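Local coordinates for protein pyruvate kinase (Toxoplasma gondii, PDB 3GG8) that catalyses the last step of glycolysis, moving the phosphate of phosphoenolpyruvate to ADP to give pyruvate and ATP, with magnesium as a probable cofactor, at residues 41-46 / 64-69; 399-404 / 503-508. One frame throughout, in Å; residues are numbered along the deposited sequence.

Interaction 1 of 2, residues 41-46 / 64-69; sequences VCTMGP and VCRLNF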
ATOM      1  N   VAL C  41     -28.504  -8.464  22.206  1.00 33.88           N
ATOM      2  CA  VAL C  41     -29.275  -7.830  23.281  1.00 33.82           C
ATOM      3  C   VAL C  41     -30.757  -8.224  23.168  1.00 34.58           C
ATOM      4  O   VAL C  41     -31.366  -8.117  22.087  1.00 32.94           O
ATOM      5  CB  VAL C  41     -29.121  -6.283  23.273  1.00 34.40           C
ATOM      6  CG1 VAL C  41     -29.879  -5.646  24.445  1.00 33.02           C
ATOM      7  CG2 VAL C  41     -27.626  -5.871  23.262  1.00 32.86           C
ATOM      8  N   CYS C  42     -31.313  -8.694  24.293  1.00 34.78           N
ATOM      9  CA  CYS C  42     -32.712  -9.142  24.365  1.00 35.18           C
ATOM     10  C   CYS C  42     -33.492  -8.334  25.381  1.00 35.46           C
ATOM     11  O   CYS C  42     -33.039  -8.118  26.516  1.00 34.68           O
ATOM     12  CB  CYS C  42     -32.787 -10.617  24.733  1.00 36.00           C
ATOM     13  SG  CYS C  42     -31.997 -11.697  23.512  1.00 36.75           S
ATOM     14  N   THR C  43     -34.655  -7.862  24.943  1.00 35.56           N
ATOM     15  CA  THR C  43     -35.563  -7.090  25.790  1.00 34.76           C
ATOM     16  C   THR C  43     -36.434  -8.060  26.579  1.00 34.80           C
ATOM     17  O   THR C  43     -37.053  -8.968  26.009  1.00 33.64           O
ATOM     18  CB  THR C  43     -36.429  -6.132  24.944  1.00 34.96           C
ATOM     19  OG1 THR C  43     -35.566  -5.250  24.230  1.00 34.94           O
ATOM     20  CG2 THR C  43     -37.376  -5.287  25.807  1.00 35.37           C
ATOM     21  N   MET C  44     -36.458  -7.854  27.896  1.00 34.04           N
ATOM     22  CA  MET C  44     -37.266  -8.636  28.810  1.00 34.01           C
ATOM     23  C   MET C  44     -38.728  -8.264  28.656  1.00 33.58           C
ATOM     24  O   MET C  44     -39.041  -7.125  28.331  1.00 32.89           O
ATOM     25  CB  MET C  44     -36.831  -8.311  30.245  1.00 33.96           C
ATOM     26  CG  MET C  44     -35.360  -8.596  30.486  1.00 34.20           C
ATOM     27  SD  MET C  44     -34.980 -10.368  30.345  1.00 34.63           S
ATOM     28  CE  MET C  44     -34.664 -10.626  28.584  1.00 29.13           C
ATOM     29  N   GLY C  45     -39.613  -9.219  28.921  1.00 33.44           N
ATOM     30  CA  GLY C  45     -41.050  -8.993  28.782  1.00 33.60           C
ATOM     31  C   GLY C  45     -41.822 -10.258  29.080  1.00 34.16           C
ATOM     32  O   GLY C  45     -41.215 -11.277  29.408  1.00 34.81           O
ATOM     33  N   PRO C  46     -43.166 -10.215  28.957  1.00 34.49           N
ATOM     34  CA  PRO C  46     -44.011 -11.374  29.305  1.00 34.74           C
ATOM     35  C   PRO C  46     -43.684 -12.663  28.541  1.00 35.46           C
ATOM     36  O   PRO C  46     -43.823 -13.768  29.098  1.00 35.79           O
ATOM     37  CB  PRO C  46     -45.435 -10.905  28.947  1.00 34.77           C
ATOM     38  CG  PRO C  46     -45.386  -9.419  28.993  1.00 35.34           C
ATOM     39  CD  PRO C  46     -43.970  -9.053  28.525  1.00 34.30           C
ATOM     40  N   VAL C  64     -27.062  -9.862  26.758  1.00 33.68           N
ATOM     41  CA  VAL C  64     -27.499  -8.666  27.484  1.00 33.48           C
ATOM     42  C   VAL C  64     -29.016  -8.686  27.626  1.00 34.10           C
ATOM     43  O   VAL C  64     -29.725  -9.019  26.666  1.00 33.09           O
ATOM     44  CB  VAL C  64     -27.071  -7.351  26.760  1.00 33.63           C
ATOM     45  CG1 VAL C  64     -27.515  -6.105  27.551  1.00 32.02           C
ATOM     46  CG2 VAL C  64     -25.529  -7.329  26.476  1.00 33.74           C
ATOM     47  N   CYS C  65     -29.478  -8.315  28.825  1.00 34.73           N
ATOM     48  CA  CYS C  65     -30.895  -8.156  29.148  1.00 35.55           C
ATOM     49  C   CYS C  65     -31.297  -6.685  29.287  1.00 35.58           C
ATOM     50  O   CYS C  65     -30.885  -6.004  30.234  1.00 35.46           O
ATOM     51  CB  CYS C  65     -31.221  -8.883  30.452  1.00 34.91           C
ATOM     52  SG  CYS C  65     -30.807 -10.633  30.388  1.00 37.49           S
ATOM     53  N   ARG C  66     -32.131  -6.240  28.351  1.00 35.72           N
ATOM     54  CA  ARG C  66     -32.713  -4.910  28.330  1.00 36.26           C
ATOM     55  C   ARG C  66     -34.025  -4.847  29.106  1.00 36.69           C
ATOM     56  O   ARG C  66     -34.967  -5.585  28.808  1.00 37.66           O
ATOM     57  CB  ARG C  66     -32.975  -4.480  26.888  1.00 35.95           C
ATOM     58  CG  ARG C  66     -33.799  -3.191  26.758  1.00 35.95           C
ATOM     59  CD  ARG C  66     -33.738  -2.699  25.323  1.00 38.95           C
ATOM     60  NE  ARG C  66     -34.500  -1.473  25.074  1.00 39.99           N
ATOM     61  CZ  ARG C  66     -35.744  -1.446  24.597  1.00 39.74           C
ATOM     62  NH1 ARG C  66     -36.377  -2.587  24.324  1.00 37.41           N
ATOM     63  NH2 ARG C  66     -36.356  -0.279  24.391  1.00 39.28           N
ATOM     64  N   LEU C  67     -34.066  -3.976  30.110  1.00 36.35           N
ATOM     65  CA  LEU C  67     -35.283  -3.634  30.814  1.00 35.36           C
ATOM     66  C   LEU C  67     -35.811  -2.323  30.228  1.00 35.88           C
ATOM     67  O   LEU C  67     -35.209  -1.263  30.410  1.00 36.12           O
ATOM     68  CB  LEU C  67     -34.984  -3.433  32.289  1.00 35.55           C
ATOM     69  CG  LEU C  67     -34.179  -4.484  33.058  1.00 33.84           C
ATOM     70  CD1 LEU C  67     -33.862  -3.962  34.455  1.00 33.56           C
ATOM     71  CD2 LEU C  67     -34.930  -5.822  33.099  1.00 34.93           C
ATOM     72  N   ASN C  68     -36.919  -2.404  29.499  1.00 35.56           N
ATOM     73  CA  ASN C  68     -37.565  -1.231  28.943  1.00 35.19           C
ATOM     74  C   ASN C  68     -38.428  -0.455  29.947  1.00 34.87           C
ATOM     75  O   ASN C  68     -39.597  -0.792  30.157  1.00 35.52           O
ATOM     76  CB  ASN C  68     -38.394  -1.610  27.715  1.00 34.64           C
ATOM     77  CG  ASN C  68     -38.960  -0.399  27.021  1.00 36.65           C
ATOM     78  OD1 ASN C  68     -38.757   0.737  27.471  1.00 35.61           O
ATOM     79  ND2 ASN C  68     -39.685  -0.619  25.937  1.00 36.28           N
ATOM     80  N   PHE C  69     -37.881   0.612  30.532  1.00 34.32           N
ATOM     81  CA  PHE C  69     -38.635   1.405  31.514  1.00 33.66           C
ATOM     82  C   PHE C  69     -39.680   2.375  30.958  1.00 34.07           C
ATOM     83  O   PHE C  69     -40.207   3.209  31.717  1.00 33.82           O
ATOM     84  CB  PHE C  69     -37.704   2.119  32.500  1.00 33.35           C
ATOM     85  CG  PHE C  69     -37.337   1.297  33.709  1.00 32.02           C
ATOM     86  CD1 PHE C  69     -36.570   0.149  33.585  1.00 32.79           C
ATOM     87  CD2 PHE C  69     -37.768   1.676  34.985  1.00 34.69           C
ATOM     88  CE1 PHE C  69     -36.227  -0.613  34.717  1.00 32.83           C
ATOM     89  CE2 PHE C  69     -37.430   0.923  36.116  1.00 34.19           C
ATOM     90  CZ  PHE C  69     -36.642  -0.222  35.970  1.00 32.74           C
TER
HETATM   91  O   HOH W   1     -38.419  -4.995  29.874  1.00 39.32           O
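In the first beta-alpha-beta unit of the pyruvate kinase barrel, the strand carrying Val41, Cys42 and Thr43 lies parallel to the one carrying Val64, Cys65 and Arg66. The backbone ladder is regular: Cys42 N donates to Val64 O at 2.9 Å, Cys42 O accepts from Arg66 N at 2.8 Å, and Met44 N reaches Arg66 O at 2.9 Å. One water extends the link beyond this ladder, donating to Met44 O and accepting from Asn68 N.

Val41, Thr43, Val64 and Arg66 share one face of the sheet. The two valines stand side by side, with Val41 CG2 3.8 Å from Val64 CB. Arg66 sends its chain out fully extended, with CG trans to the backbone N (chi1 170°), alongside Thr43; this carries NH1 to 2.8 Å from Thr43 OG1, which meets the guanidinium at its edge and in its plane. The same hydroxyl is hydrogen-bonded to Leu346 O of the eighth strand, so it ties three strands of the closed (beta/alpha)8, or TIM, barrel together. Asp101 of the third strand forms a salt bridge with Arg66 NE, so a second partner holds the guanidinium, while Asn68 CB sits over the rim of one face.

Met44 lies on the other side. Bent at chi2 and chi3, its chain folds back so that SD rests 4.0 Å from Cys65 CB, and CG meets Leu67 CD2 at 3.8 Å. Ile84 of helix 74-90 packs on Met44 and Cys65, and Thr80 of the same helix on Met44 and Leu67.

Interaction 2 of 2, residues 399-404 / 503-508; sequences RAAVET and NLLKVL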
ATOM      1  N   ARG C 399      -2.784  -3.578  18.635  1.00 34.38           N
ATOM      2  CA  ARG C 399      -2.501  -3.696  17.223  1.00 34.98           C
ATOM      3  C   ARG C 399      -1.405  -4.737  16.885  1.00 35.03           C
ATOM      4  O   ARG C 399      -1.563  -5.532  15.954  1.00 35.13           O
ATOM      5  CB  ARG C 399      -2.114  -2.308  16.718  1.00 35.10           C
ATOM      6  CG  ARG C 399      -1.863  -2.200  15.247  1.00 36.97           C
ATOM      7  CD  ARG C 399      -1.510  -0.768  14.860  1.00 39.57           C
ATOM      8  NE  ARG C 399      -2.657   0.146  14.951  1.00 40.38           N
ATOM      9  CZ  ARG C 399      -2.640   1.421  14.554  1.00 41.15           C
ATOM     10  NH1 ARG C 399      -3.731   2.173  14.665  1.00 41.84           N
ATOM     11  NH2 ARG C 399      -1.535   1.953  14.047  1.00 39.30           N
ATOM     12  N   ALA C 400      -0.296  -4.729  17.623  1.00 35.13           N
ATOM     13  CA  ALA C 400       0.777  -5.703  17.396  1.00 34.98           C
ATOM     14  C   ALA C 400       0.283  -7.128  17.669  1.00 35.02           C
ATOM     15  O   ALA C 400       0.661  -8.075  16.965  1.00 34.92           O
ATOM     16  CB  ALA C 400       1.987  -5.384  18.264  1.00 35.00           C
ATOM     17  N   ALA C 401      -0.566  -7.252  18.690  1.00 34.49           N
ATOM     18  CA  ALA C 401      -1.172  -8.517  19.100  1.00 34.77           C
ATOM     19  C   ALA C 401      -2.016  -9.147  17.986  1.00 34.74           C
ATOM     20  O   ALA C 401      -1.838 -10.314  17.652  1.00 34.52           O
ATOM     21  CB  ALA C 401      -1.996  -8.305  20.336  1.00 34.57           C
ATOM     22  N   VAL C 402      -2.914  -8.354  17.404  1.00 34.95           N
ATOM     23  CA  VAL C 402      -3.746  -8.782  16.279  1.00 34.34           C
ATOM     24  C   VAL C 402      -2.876  -9.235  15.082  1.00 34.79           C
ATOM     25  O   VAL C 402      -3.054 -10.342  14.558  1.00 34.26           O
ATOM     26  CB  VAL C 402      -4.734  -7.660  15.889  1.00 34.54           C
ATOM     27  CG1 VAL C 402      -5.574  -8.059  14.684  1.00 33.73           C
ATOM     28  CG2 VAL C 402      -5.618  -7.293  17.086  1.00 32.97           C
ATOM     29  N   GLU C 403      -1.928  -8.384  14.686  1.00 34.95           N
ATOM     30  CA  GLU C 403      -0.914  -8.699  13.677  1.00 35.57           C
ATOM     31  C   GLU C 403      -0.152  -9.985  13.942  1.00 34.65           C
ATOM     32  O   GLU C 403       0.021 -10.804  13.045  1.00 34.65           O
ATOM     33  CB  GLU C 403       0.124  -7.580  13.597  1.00 35.73           C
ATOM     34  CG  GLU C 403      -0.280  -6.362  12.813  1.00 37.26           C
ATOM     35  CD  GLU C 403       0.808  -5.284  12.792  1.00 38.08           C
ATOM     36  OE1 GLU C 403       1.958  -5.564  13.219  1.00 40.66           O
ATOM     37  OE2 GLU C 403       0.509  -4.150  12.334  1.00 42.19           O
ATOM     38  N   THR C 404       0.347 -10.127  15.166  1.00 34.39           N
ATOM     39  CA  THR C 404       1.154 -11.287  15.549  1.00 33.72           C
ATOM     40  C   THR C 404       0.308 -12.553  15.583  1.00 33.67           C
ATOM     41  O   THR C 404       0.764 -13.606  15.118  1.00 32.55           O
ATOM     42  CB  THR C 404       1.859 -11.064  16.895  1.00 33.43           C
ATOM     43  OG1 THR C 404       2.629  -9.859  16.814  1.00 33.13           O
ATOM     44  CG2 THR C 404       2.804 -12.225  17.221  1.00 33.50           C
ATOM     45  N   ASN C 503       2.708  -2.366  29.049  1.00 32.27           N
ATOM     46  CA  ASN C 503       1.928  -3.254  28.197  1.00 32.38           C
ATOM     47  C   ASN C 503       2.712  -4.431  27.632  1.00 32.40           C
ATOM     48  O   ASN C 503       3.755  -4.250  27.014  1.00 32.38           O
ATOM     49  CB  ASN C 503       1.292  -2.458  27.057  1.00 32.42           C
ATOM     50  CG  ASN C 503       0.085  -1.674  27.501  1.00 32.81           C
ATOM     51  OD1 ASN C 503      -1.045  -2.117  27.307  1.00 34.31           O
ATOM     52  ND2 ASN C 503       0.309  -0.511  28.121  1.00 31.78           N
ATOM     53  N   LEU C 504       2.171  -5.628  27.825  1.00 32.38           N
ATOM     54  CA  LEU C 504       2.860  -6.872  27.516  1.00 33.05           C
ATOM     55  C   LEU C 504       2.196  -7.605  26.364  1.00 33.00           C
ATOM     56  O   LEU C 504       0.993  -7.516  26.162  1.00 32.77           O
ATOM     57  CB  LEU C 504       2.862  -7.776  28.751  1.00 33.11           C
ATOM     58  CG  LEU C 504       3.424  -9.200  28.653  1.00 34.11           C
ATOM     59  CD1 LEU C 504       4.968  -9.211  28.655  1.00 33.98           C
ATOM     60  CD2 LEU C 504       2.875 -10.078  29.787  1.00 34.00           C
ATOM     61  N   LEU C 505       2.997  -8.340  25.612  1.00 33.36           N
ATOM     62  CA  LEU C 505       2.476  -9.223  24.594  1.00 33.44           C
ATOM     63  C   LEU C 505       3.346 -10.458  24.640  1.00 33.56           C
ATOM     64  O   LEU C 505       4.548 -10.385  24.444  1.00 33.43           O
ATOM     65  CB  LEU C 505       2.518  -8.549  23.219  1.00 33.77           C
ATOM     66  CG  LEU C 505       2.082  -9.248  21.917  1.00 33.33           C
ATOM     67  CD1 LEU C 505       2.024  -8.205  20.825  1.00 31.56           C
ATOM     68  CD2 LEU C 505       3.026 -10.344  21.498  1.00 32.47           C
ATOM     69  N   LYS C 506       2.725 -11.593  24.928  1.00 34.01           N
ATOM     70  CA  LYS C 506       3.420 -12.868  24.972  1.00 33.66           C
ATOM     71  C   LYS C 506       2.876 -13.799  23.906  1.00 33.46           C
ATOM     72  O   LYS C 506       1.677 -13.852  23.673  1.00 32.61           O
ATOM     73  CB  LYS C 506       3.210 -13.529  26.325  1.00 34.01           C
ATOM     74  CG  LYS C 506       4.155 -13.107  27.389  1.00 36.30           C
ATOM     75  CD  LYS C 506       4.444 -14.275  28.319  1.00 39.76           C
ATOM     76  CE  LYS C 506       4.892 -13.789  29.701  1.00 41.78           C
ATOM     77  NZ  LYS C 506       5.538 -14.858  30.525  1.00 42.27           N
ATOM     78  N   VAL C 507       3.758 -14.560  23.270  1.00 33.83           N
ATOM     79  CA  VAL C 507       3.306 -15.645  22.413  1.00 33.74           C
ATOM     80  C   VAL C 507       3.752 -16.943  23.061  1.00 34.25           C
ATOM     81  O   VAL C 507       4.924 -17.126  23.388  1.00 34.39           O
ATOM     82  CB  VAL C 507       3.801 -15.530  20.952  1.00 33.83           C
ATOM     83  CG1 VAL C 507       3.160 -16.623  20.094  1.00 33.01           C
ATOM     84  CG2 VAL C 507       3.478 -14.157  20.379  1.00 32.54           C
ATOM     85  N   LEU C 508       2.798 -17.837  23.277  1.00 35.04           N
ATOM     86  CA  LEU C 508       3.097 -19.096  23.945  1.00 35.48           C
ATOM     87  C   LEU C 508       2.372 -20.272  23.285  1.00 35.63           C
ATOM     88  O   LEU C 508       1.341 -20.092  22.622  1.00 35.81           O
ATOM     89  CB  LEU C 508       2.817 -18.993  25.462  1.00 35.72           C
ATOM     90  CG  LEU C 508       1.575 -18.254  25.965  1.00 35.86           C
TER
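Apolar contact dominates where Leu505 of strand 502-509 meets Ala400 and Ala401 of the helix, and a single methyl does most of the work. Leu505 CD1 lies 3.8 Å from Ala400 CB and 4.1 Å from Ala401 CB, and comes nearer still to the main chain between them, at 3.5 Å from Ala401 N. The leucine projects in an extended form, its CG swung away from the backbone N (chi1 178°), which carries CD1 to the helix. The short alanine side chains let that methyl rest on the backbone itself. Farther along, Thr404 CG2 meets Val507 CG2 at 3.8 Å, the two side chains crossing at a slant. Leu505 and Val507, two residues apart on the strand, thus face the helix together.

Polar bonding stays inside the helix. Thr404 OG1 donates to Ala400 O at 2.7 Å, approaching from above the carbonyl plane, while Thr404 N reaches the same oxygen from the opposite face, also at 2.7 Å. Two donors therefore grip one carbonyl, and the threonine's buried hydroxyl is satisfied one turn back. A chi1 of -55° sets OG1 beside the backbone N, within reach of Ala400 O, and leaves CG2 trans to that N, where it meets Val507.

The segments run nearly parallel, at 11°, with axes 9.3 Å apart, as a helix laid over a sheet. Strand 502-509 is the outermost strand of the five-stranded mixed sheet within the chain, antiparallel to strand 487-494, whose Val489 and Val491 also touch Ala401. The other side of strand 502-509 pairs antiparallel with a strand of a second subunit, so the sheet continues across the interface, where Ala400 and Thr404 of helix 393-407 pack against Thr404 and Ala400 of that subunit.

Overall arrangement
Interaction 1 is complete well before the chain reaches interaction 2; their centres are 37 Å apart and their nearest atoms about 22 Å apart, so the two do not meet. They share neither sheet nor helix. The first belongs to the closed eight-stranded barrel, linking its first two strands; the second belongs to the alpha/beta region near the C-terminus, where a helix lies against a five-stranded sheet. Together they illustrate the modular build of pyruvate kinases: 41-46/64-69 is a buried joint within the barrel, untouched by other chains, while 399-404/503-508 is a helix-on-sheet layer that also takes part in assembling the four-chain enzyme.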